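Local coordinates for protein 5-formyl-3-hydroxy-2-methylpyridine 4-carboxylate 5-dehydrogenase (Mesorhizobium japonicum MAFF 303099, PDB 4OM8) that oxidises 5-formyl-3-hydroxy-2-methylpyridine-4-carboxylate with NAD(+) in pyridoxine degradation, and can also reduce the same aldehyde with NADH to 4-pyridoxic acid, at residues Val87-Ile91 against Ser92-Asp96; Ser113-Ser116 against Gly117-Ile120; Ile164-Leu167 against Ile168-Ile171. All coordinates share one frame; numbering follows the deposited sequence.

Contact 1: Val87-Ile91 against Ser92-Asp96. With NAD (nicotinamide-adenine-dinucleotide), chain C.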
loop_
_atom_site.group_PDB
_atom_site.type_symbol
_atom_site.label_atom_id
_atom_site.label_comp_id
_atom_site.label_asym_id
_atom_site.label_seq_id
_atom_site.Cartn_x
_atom_site.Cartn_y
_atom_site.Cartn_z
ATOM N N VAL A 87 -20.496 16.819 -6.044
ATOM C CA VAL A 87 -21.839 16.332 -5.722
ATOM C C VAL A 87 -21.858 14.803 -5.932
ATOM O O VAL A 87 -20.828 14.232 -6.277
ATOM C CB VAL A 87 -22.917 17.082 -6.571
ATOM C CG1 VAL A 87 -22.810 18.599 -6.340
ATOM C CG2 VAL A 87 -22.835 16.705 -8.056
ATOM N N PRO A 88 -23.004 14.126 -5.688
ATOM C CA PRO A 88 -22.968 12.661 -5.791
ATOM C C PRO A 88 -22.502 12.126 -7.137
ATOM O O PRO A 88 -22.550 12.805 -8.174
ATOM C CB PRO A 88 -24.424 12.258 -5.546
ATOM C CG PRO A 88 -24.949 13.322 -4.648
ATOM C CD PRO A 88 -24.264 14.590 -5.081
ATOM N N GLU A 89 -22.053 10.880 -7.089
ATOM C CA GLU A 89 -21.544 10.177 -8.252
ATOM C C GLU A 89 -22.689 9.720 -9.167
ATOM O O GLU A 89 -23.061 8.545 -9.210
ATOM C CB GLU A 89 -20.689 9.002 -7.784
ATOM C CG GLU A 89 -19.872 8.387 -8.876
ATOM C CD GLU A 89 -18.617 9.180 -9.192
ATOM O OE1 GLU A 89 -17.602 8.521 -9.478
ATOM O OE2 GLU A 89 -18.645 10.440 -9.174
ATOM N N ASN A 90 -23.246 10.677 -9.892
ATOM C CA ASN A 90 -24.449 10.489 -10.690
ATOM C C ASN A 90 -24.393 11.534 -11.788
ATOM O O ASN A 90 -24.420 12.725 -11.497
ATOM C CB ASN A 90 -25.698 10.643 -9.801
ATOM C CG ASN A 90 -27.012 10.486 -10.558
ATOM O OD1 ASN A 90 -27.156 10.903 -11.706
ATOM N ND2 ASN A 90 -27.991 9.887 -9.891
ATOM N N ILE A 91 -24.287 11.105 -13.042
ATOM C CA ILE A 91 -24.008 12.063 -14.105
ATOM C C ILE A 91 -25.177 13.028 -14.325
ATOM O O ILE A 91 -24.961 14.172 -14.710
ATOM C CB ILE A 91 -23.642 11.345 -15.423
ATOM C CG1 ILE A 91 -23.107 12.349 -16.446
ATOM C CG2 ILE A 91 -24.833 10.561 -15.967
ATOM C CD1 ILE A 91 -22.476 11.706 -17.650
ATOM N N SER A 92 -26.408 12.597 -14.044
ATOM C CA SER A 92 -27.543 13.504 -14.202
ATOM C C SER A 92 -27.473 14.641 -13.174
ATOM O O SER A 92 -27.745 15.799 -13.510
ATOM C CB SER A 92 -28.873 12.757 -14.084
ATOM O OG SER A 92 -29.091 12.296 -12.764
ATOM N N ILE A 93 -27.091 14.320 -11.936
ATOM C CA ILE A 93 -26.952 15.358 -10.911
ATOM C C ILE A 93 -25.782 16.291 -11.245
ATOM O O ILE A 93 -25.902 17.506 -11.117
ATOM C CB ILE A 93 -26.760 14.756 -9.502
ATOM C CG1 ILE A 93 -27.971 13.887 -9.140
ATOM C CG2 ILE A 93 -26.588 15.854 -8.464
ATOM C CD1 ILE A 93 -27.920 13.318 -7.733
ATOM N N LYS A 94 -24.655 15.732 -11.686
ATOM C CA LYS A 94 -23.515 16.577 -12.049
ATOM C C LYS A 94 -23.863 17.485 -13.231
ATOM O O LYS A 94 -23.534 18.678 -13.225
ATOM C CB LYS A 94 -22.285 15.722 -12.362
ATOM C CG LYS A 94 -21.793 14.885 -11.170
ATOM C CD LYS A 94 -20.429 14.269 -11.434
ATOM C CE LYS A 94 -20.026 13.324 -10.315
ATOM N NZ LYS A 94 -20.040 13.974 -8.966
ATOM N N ALA A 95 -24.565 16.935 -14.222
ATOM C CA ALA A 95 -24.992 17.732 -15.360
ATOM C C ALA A 95 -25.923 18.859 -14.935
ATOM O O ALA A 95 -25.840 19.950 -15.483
ATOM C CB ALA A 95 -25.667 16.855 -16.404
ATOM N N ASP A 96 -26.804 18.590 -13.970
ATOM C CA ASP A 96 -27.676 19.627 -13.412
ATOM C C ASP A 96 -26.853 20.775 -12.848
ATOM O O ASP A 96 -27.164 21.949 -13.070
ATOM C CB ASP A 96 -28.575 19.064 -12.307
ATOM C CG ASP A 96 -29.665 18.154 -12.835
ATOM O OD1 ASP A 96 -30.013 18.261 -14.028
ATOM O OD2 ASP A 96 -30.179 17.334 -12.045
HETATM P PA NAD C . -21.361 12.712 -0.307
HETATM O O1A NAD C . -22.579 11.886 -0.685
HETATM O O2A NAD C . -20.722 12.557 1.064
HETATM O O5B NAD C . -21.745 14.262 -0.503
HETATM C C5B NAD C . -22.466 14.730 -1.643
HETATM C C4B NAD C . -23.049 16.091 -1.294
HETATM O O4B NAD C . -23.581 16.698 -2.472
HETATM C C3B NAD C . -24.192 15.961 -0.288
HETATM O O3B NAD C . -23.935 16.775 0.863
HETATM C C2B NAD C . -25.414 16.436 -1.065
HETATM O O2B NAD C . -26.405 17.104 -0.270
HETATM C C1B NAD C . -24.784 17.373 -2.077
HETATM N N9A NAD C . -25.584 17.657 -3.281
HETATM C C8A NAD C . -26.415 16.832 -3.941
HETATM N N7A NAD C . -26.947 17.455 -5.022
HETATM C C5A NAD C . -26.447 18.701 -5.063
HETATM C C6A NAD C . -26.588 19.882 -5.932
HETATM N N6A NAD C . -27.395 19.865 -7.020
HETATM N N1A NAD C . -25.883 20.987 -5.605
HETATM C C2A NAD C . -25.079 21.029 -4.528
HETATM N N3A NAD C . -24.905 19.991 -3.695
HETATM C C4A NAD C . -25.555 18.827 -3.909
HETATM O O3 NAD C . -20.295 12.521 -1.501
HETATM P PN NAD C . -18.691 12.553 -1.375
HETATM O O1N NAD C . -18.203 11.238 -0.796
HETATM O O2N NAD C . -18.203 13.842 -0.753
HETATM O O5D NAD C . -18.265 12.565 -2.921
HETATM C C5D NAD C . -18.575 13.669 -3.781
HETATM C C4D NAD C . -17.885 13.418 -5.117
HETATM O O4D NAD C . -16.500 13.214 -4.856
HETATM C C3D NAD C . -18.374 12.152 -5.802
HETATM O O3D NAD C . -18.235 12.356 -7.211
HETATM C C2D NAD C . -17.378 11.092 -5.373
HETATM O O2D NAD C . -17.234 10.057 -6.352
HETATM C C1D NAD C . -16.097 11.903 -5.272
HETATM N N1N NAD C . -15.096 11.372 -4.333
HETATM C C2N NAD C . -15.435 10.712 -3.207
HETATM C C3N NAD C . -14.438 10.250 -2.343
HETATM C C7N NAD C . -14.743 9.474 -1.089
HETATM O O7N NAD C . -15.797 9.611 -0.485
HETATM N N7N NAD C . -13.817 8.610 -0.675
HETATM C C4N NAD C . -13.101 10.481 -2.648
HETATM C C5N NAD C . -12.787 11.176 -3.807
HETATM C C6N NAD C . -13.813 11.619 -4.630
#
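The chain passes from an irregular loop, with an inverse gamma turn centred on E89, into the helix that starts at I91, and the first helical bonds close from K94 N to N90 O (3.0 Å) and from A95 N to I91 O (2.8 Å). N90 is the N-cap. With its CG anti to the backbone N (chi1 179°), the amide folds forward along the helix start, and OD1 takes the S92 hydroxyl at 2.6 Å from S92 OG, plus weak bonds from the backbone N atoms of S92 and I93. One oxygen thus gathers three donors at the helix start. The side chain of I93 crosses that of N90 at about a right angle, while its CG2 lies against V87 CG2 at 3.9 Å and faces N7A of the NAD adenine.

The side chains of K94 and V87 run antiparallel, with K94 CG against V87 CG2. The lysine chain is extended up to CE and turns at the last torsion (chi4 -56°), which brings NZ to the carbonyl of P88, where it donates to P88 O at 2.9 Å from well above the carbonyl plane (63° out of it). NZ also bonds NAD O3D at 3.0 Å and forms a salt bridge with E85, whereas its pairing with E89 OE2 is long. E89 OE2 accepts from the same ribose hydroxyl, O3D, at 2.8 Å, so that O3D is gripped between a carboxylate and an ammonium group. V87 CG1 and P88 CD meet the adenine, the latter 3.3 Å from C8A.

In the Rossmann fold this loop and cap join strand 82-85 to helix 91-102, with I91 and K94 packed against helix 120-123 and E89 reaching G117 in the loop after strand 110-113.

Contact 2: Ser113-Ser116 against Gly117-Ile120. With NAD (nicotinamide-adenine-dinucleotide), chain C.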
loop_
_atom_site.group_PDB
_atom_site.type_symbol
_atom_site.label_atom_id
_atom_site.label_comp_id
_atom_site.label_asym_id
_atom_site.label_seq_id
_atom_site.Cartn_x
_atom_site.Cartn_y
_atom_site.Cartn_z
ATOM N N SER A 113 -14.175 18.506 -11.665
ATOM C CA SER A 113 -14.979 17.518 -10.958
ATOM C C SER A 113 -14.116 16.668 -10.049
ATOM O O SER A 113 -13.029 16.243 -10.445
ATOM C CB SER A 113 -15.714 16.603 -11.935
ATOM O OG SER A 113 -16.479 15.639 -11.219
ATOM N N ASP A 114 -14.640 16.382 -8.855
ATOM C CA ASP A 114 -14.015 15.458 -7.909
ATOM C C ASP A 114 -14.416 14.005 -8.188
ATOM O O ASP A 114 -14.071 13.118 -7.405
ATOM C CB ASP A 114 -14.411 15.853 -6.476
ATOM C CG ASP A 114 -13.536 15.218 -5.398
ATOM O OD1 ASP A 114 -12.364 14.903 -5.655
ATOM O OD2 ASP A 114 -14.027 15.110 -4.255
ATOM N N THR A 115 -15.109 13.754 -9.303
ATOM C CA THR A 115 -15.600 12.407 -9.609
ATOM C C THR A 115 -14.502 11.345 -9.530
ATOM O O THR A 115 -13.353 11.578 -9.902
ATOM C CB THR A 115 -16.247 12.337 -11.006
ATOM O OG1 THR A 115 -16.811 11.026 -11.198
ATOM C CG2 THR A 115 -15.210 12.603 -12.102
ATOM N N SER A 116 -14.874 10.168 -9.039
ATOM C CA SER A 116 -13.965 9.028 -9.067
ATOM C C SER A 116 -14.145 8.169 -10.321
ATOM O O SER A 116 -13.175 7.637 -10.855
ATOM C CB SER A 116 -14.168 8.170 -7.815
ATOM O OG SER A 116 -13.795 8.880 -6.647
ATOM N N GLY A 117 -15.379 8.025 -10.790
ATOM C CA GLY A 117 -15.659 7.008 -11.790
ATOM C C GLY A 117 -16.376 7.416 -13.056
ATOM O O GLY A 117 -16.621 6.578 -13.919
ATOM N N ILE A 118 -16.729 8.693 -13.173
ATOM C CA ILE A 118 -17.368 9.167 -14.390
ATOM C C ILE A 118 -16.318 9.821 -15.282
ATOM O O ILE A 118 -15.586 10.697 -14.833
ATOM C CB ILE A 118 -18.499 10.149 -14.066
ATOM C CG1 ILE A 118 -19.497 9.479 -13.105
ATOM C CG2 ILE A 118 -19.184 10.612 -15.352
ATOM C CD1 ILE A 118 -20.527 10.414 -12.515
ATOM N N PRO A 119 -16.228 9.393 -16.553
ATOM C CA PRO A 119 -15.192 9.959 -17.422
ATOM C C PRO A 119 -15.320 11.465 -17.563
ATOM O O PRO A 119 -16.433 11.989 -17.705
ATOM C CB PRO A 119 -15.437 9.276 -18.775
ATOM C CG PRO A 119 -16.227 8.064 -18.463
ATOM C CD PRO A 119 -17.025 8.356 -17.232
ATOM N N ILE A 120 -14.191 12.157 -17.505
ATOM C CA ILE A 120 -14.202 13.608 -17.674
ATOM C C ILE A 120 -14.742 13.927 -19.063
ATOM O O ILE A 120 -15.416 14.932 -19.269
ATOM C CB ILE A 120 -12.789 14.205 -17.483
ATOM C CG1 ILE A 120 -12.198 13.769 -16.130
ATOM C CG2 ILE A 120 -12.825 15.720 -17.570
ATOM C CD1 ILE A 120 -13.136 13.967 -14.934
HETATM P PA NAD C . -21.361 12.712 -0.307
HETATM O O1A NAD C . -22.579 11.886 -0.685
HETATM O O2A NAD C . -20.722 12.557 1.064
HETATM O O5B NAD C . -21.745 14.262 -0.503
HETATM C C5B NAD C . -22.466 14.730 -1.643
HETATM C C4B NAD C . -23.049 16.091 -1.294
HETATM O O4B NAD C . -23.581 16.698 -2.472
HETATM C C3B NAD C . -24.192 15.961 -0.288
HETATM O O3B NAD C . -23.935 16.775 0.863
HETATM C C2B NAD C . -25.414 16.436 -1.065
HETATM O O2B NAD C . -26.405 17.104 -0.270
HETATM C C1B NAD C . -24.784 17.373 -2.077
HETATM N N9A NAD C . -25.584 17.657 -3.281
HETATM C C8A NAD C . -26.415 16.832 -3.941
HETATM N N7A NAD C . -26.947 17.455 -5.022
HETATM C C5A NAD C . -26.447 18.701 -5.063
HETATM C C6A NAD C . -26.588 19.882 -5.932
HETATM N N6A NAD C . -27.395 19.865 -7.020
HETATM N N1A NAD C . -25.883 20.987 -5.605
HETATM C C2A NAD C . -25.079 21.029 -4.528
HETATM N N3A NAD C . -24.905 19.991 -3.695
HETATM C C4A NAD C . -25.555 18.827 -3.909
HETATM O O3 NAD C . -20.295 12.521 -1.501
HETATM P PN NAD C . -18.691 12.553 -1.375
HETATM O O1N NAD C . -18.203 11.238 -0.796
HETATM O O2N NAD C . -18.203 13.842 -0.753
HETATM O O5D NAD C . -18.265 12.565 -2.921
HETATM C C5D NAD C . -18.575 13.669 -3.781
HETATM C C4D NAD C . -17.885 13.418 -5.117
HETATM O O4D NAD C . -16.500 13.214 -4.856
HETATM C C3D NAD C . -18.374 12.152 -5.802
HETATM O O3D NAD C . -18.235 12.356 -7.211
HETATM C C2D NAD C . -17.378 11.092 -5.373
HETATM O O2D NAD C . -17.234 10.057 -6.352
HETATM C C1D NAD C . -16.097 11.903 -5.272
HETATM N N1N NAD C . -15.096 11.372 -4.333
HETATM C C2N NAD C . -15.435 10.712 -3.207
HETATM C C3N NAD C . -14.438 10.250 -2.343
HETATM C C7N NAD C . -14.743 9.474 -1.089
HETATM O O7N NAD C . -15.797 9.611 -0.485
HETATM N N7N NAD C . -13.817 8.610 -0.675
HETATM C C4N NAD C . -13.101 10.481 -2.648
HETATM C C5N NAD C . -12.787 11.176 -3.807
HETATM C C6N NAD C . -13.813 11.619 -4.630
#
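This loop leaves strand 110-113 of the Rossmann sheet at the nicotinamide end of the NAD pocket and leads into helix 120-123. It begins with an ST turn, in which S113 OG accepts from T115 N at 3.0 Å; the same hydroxyl is also bonded to E85.

T115 carries the contact across the bend. Its chi1 of -175° sets OG1 anti to the backbone N, and the hydroxyl faces the amides that follow: I118 N donates to OG1 at 3.1 Å with an N-H...O angle of 158°, and G117 N adds a weak bond. E89 OE2 is bonded to OG1 too, while E89 OE1 takes G117 N, so the carboxylate and the threonine hydroxyl together hold the backbone of the turn. The I118 side chain lies beside the hydroxyl, its CB 3.4 Å from T115 OG1. On the other branch, T115 CG2 meets I120 CD1 at 3.8 Å, the two side chains lying alongside one another but pointing opposite ways; this is a methyl-methyl contact between the loop and the first residue of helix 120-123.

Toward the cofactor the loop presents main-chain and side-chain oxygens to the nicotinamide riboside. D114 O comes within 3.2 Å of C6N of the nicotinamide ring, and S116 OG within 3.4 Å of the same atom. The S116 hydroxyl is hydrogen-bonded to H137, a residue inferred to be important for catalytic activity, so S116 probably helps position it.

A loop leaving the C-terminal end of a parallel strand of the Rossmann sheet to border the nicotinamide, with a serine joined to a histidine, is consistent with the active-site architecture of the 3-hydroxyacyl-CoA dehydrogenase family.

Contact 3: Ile164-Leu167 against Ile168-Ile171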
loop_
_atom_site.group_PDB
_atom_site.type_symbol
_atom_site.label_atom_id
_atom_site.label_comp_id
_atom_site.label_asym_id
_atom_site.label_seq_id
_atom_site.Cartn_x
_atom_site.Cartn_y
_atom_site.Cartn_z
ATOM N N ILE A 164 -4.299 23.782 -13.157
ATOM C CA ILE A 164 -4.699 23.087 -11.933
ATOM C C ILE A 164 -3.503 22.367 -11.287
ATOM O O ILE A 164 -3.351 22.391 -10.065
ATOM C CB ILE A 164 -5.857 22.111 -12.225
ATOM C CG1 ILE A 164 -7.099 22.904 -12.643
ATOM C CG2 ILE A 164 -6.149 21.208 -11.028
ATOM C CD1 ILE A 164 -7.569 23.926 -11.609
ATOM N N ARG A 165 -2.639 21.748 -12.095
ATOM C CA ARG A 165 -1.389 21.179 -11.568
ATOM C C ARG A 165 -0.626 22.236 -10.791
ATOM O O ARG A 165 -0.174 21.998 -9.682
ATOM C CB ARG A 165 -0.509 20.634 -12.697
ATOM C CG ARG A 165 0.905 20.259 -12.255
ATOM C CD ARG A 165 1.720 19.663 -13.396
ATOM N NE ARG A 165 3.087 19.348 -12.972
ATOM C CZ ARG A 165 4.102 20.212 -13.003
ATOM N NH1 ARG A 165 3.925 21.449 -13.456
ATOM N NH2 ARG A 165 5.310 19.833 -12.597
ATOM N N ASP A 166 -0.516 23.418 -11.388
ATOM C CA ASP A 166 0.224 24.528 -10.793
ATOM C C ASP A 166 -0.415 25.029 -9.501
ATOM O O ASP A 166 0.278 25.303 -8.525
ATOM C CB ASP A 166 0.329 25.675 -11.804
ATOM C CG ASP A 166 1.210 26.789 -11.317
ATOM O OD1 ASP A 166 2.385 26.513 -11.005
ATOM O OD2 ASP A 166 0.717 27.935 -11.248
ATOM N N LEU A 167 -1.742 25.133 -9.492
ATOM C CA LEU A 167 -2.458 25.555 -8.290
ATOM C C LEU A 167 -2.161 24.615 -7.123
ATOM O O LEU A 167 -1.870 25.040 -6.010
ATOM C CB LEU A 167 -3.968 25.597 -8.561
ATOM C CG LEU A 167 -4.846 25.867 -7.337
ATOM C CD1 LEU A 167 -4.616 27.297 -6.809
ATOM C CD2 LEU A 167 -6.326 25.611 -7.629
ATOM N N ILE A 168 -2.234 23.323 -7.405
ATOM C CA ILE A 168 -2.000 22.302 -6.397
ATOM C C ILE A 168 -0.580 22.401 -5.845
ATOM O O ILE A 168 -0.386 22.399 -4.628
ATOM C CB ILE A 168 -2.282 20.896 -6.996
ATOM C CG1 ILE A 168 -3.779 20.765 -7.324
ATOM C CG2 ILE A 168 -1.875 19.796 -6.023
ATOM C CD1 ILE A 168 -4.126 19.571 -8.221
ATOM N N ARG A 169 0.413 22.495 -6.729
ATOM C CA ARG A 169 1.796 22.665 -6.300
ATOM C C ARG A 169 1.988 23.959 -5.495
ATOM O O ARG A 169 2.702 23.977 -4.488
ATOM C CB ARG A 169 2.711 22.652 -7.526
ATOM C CG ARG A 169 4.185 22.449 -7.266
ATOM C CD ARG A 169 4.930 22.470 -8.595
ATOM N NE ARG A 169 4.140 23.169 -9.606
ATOM C CZ ARG A 169 4.543 23.421 -10.847
ATOM N NH1 ARG A 169 5.747 23.027 -11.248
ATOM N NH2 ARG A 169 3.736 24.063 -11.688
ATOM N N SER A 170 1.347 25.035 -5.940
ATOM C CA SER A 170 1.541 26.341 -5.295
ATOM C C SER A 170 1.150 26.378 -3.828
ATOM O O SER A 170 1.648 27.216 -3.085
ATOM C CB SER A 170 0.766 27.432 -6.033
ATOM O OG SER A 170 -0.615 27.399 -5.716
ATOM N N ILE A 171 0.250 25.499 -3.403
ATOM C CA ILE A 171 -0.144 25.489 -2.003
ATOM C C ILE A 171 0.494 24.321 -1.242
ATOM O O ILE A 171 0.138 24.050 -0.103
ATOM C CB ILE A 171 -1.678 25.455 -1.839
ATOM C CG1 ILE A 171 -2.279 24.181 -2.446
ATOM C CG2 ILE A 171 -2.317 26.705 -2.459
ATOM C CD1 ILE A 171 -3.771 24.042 -2.176
HETATM O O HOH W 1 5.760 23.782 -14.068
#
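R165 sets its CG anti to the backbone N (chi1 170°) and stays extended beyond it, while R169, in the conformer described (one of two deposited), turns back at chi3 (22°), so that the two guanidinium groups, one helical turn apart, come together beyond the helix surface. Their planes stand 63° apart, and the CZ of R165 lies over one face of the R169 group, displaced from the centre of that face. R165 NH1 and R169 NH2 are 3.2 Å apart, a close approach of like charges. Two neighbours probably ease it. D166 OD1 makes a salt bridge with R169 NH2 at 2.9 Å, a weak hydrogen bond by its angle, and the carboxylate stands nearly perpendicular to the guanidinium. A water lies in plane at the edge of both guanidinium groups, accepting from R165 NH1 and from R169 NH1.

Beneath the charges, the backbone of helix 158-170 runs regularly: I168 N bonds I164 O at 3.0 Å and R169 N bonds R165 O at 3.1 Å. At its C-terminal end S170 N donates to D166 O at 2.8 Å. The S170 hydroxyl turns back to donate to L167 O, with OG 2.7 Å from that oxygen, and I171 N reaches the same carbonyl only weakly. On the buried side I164 CG2 meets I168 CD1 at 3.8 Å, and both isoleucines pack on strand 147-151 and strand 133-137, placing this helix as the crossover of the beta-alpha-beta unit 147-151, 158-170, 174-178.

The chemistry implies an amphipathic helix: an aliphatic face pressed to the sheet, and a solvent-exposed face where, in this conformer, one carboxylate and one water probably offset the repulsion between two arginines.

All three contacts lie within the NAD-binding Rossmann domain, but they serve different parts of it. Contacts 1 and 2, with centres 10 Å apart, both touch NAD and meet each other through E89 and K94: E89 is the shared residue, its OE1 2.6 Å from G117 N and its OE2 2.8 Å from T115 OG1, and K94 CE packs on I118 CD1 at 3.7 Å. Along NAD, contact 1 spans adenine to nicotinamide ribose, whereas contact 2 borders the nicotinamide and leads to H137. Contact 3 stands apart, its nearest atoms about 8 Å from contact 2 and about 16 Å from contact 1; the I168 side chain is about 13 Å from NAD.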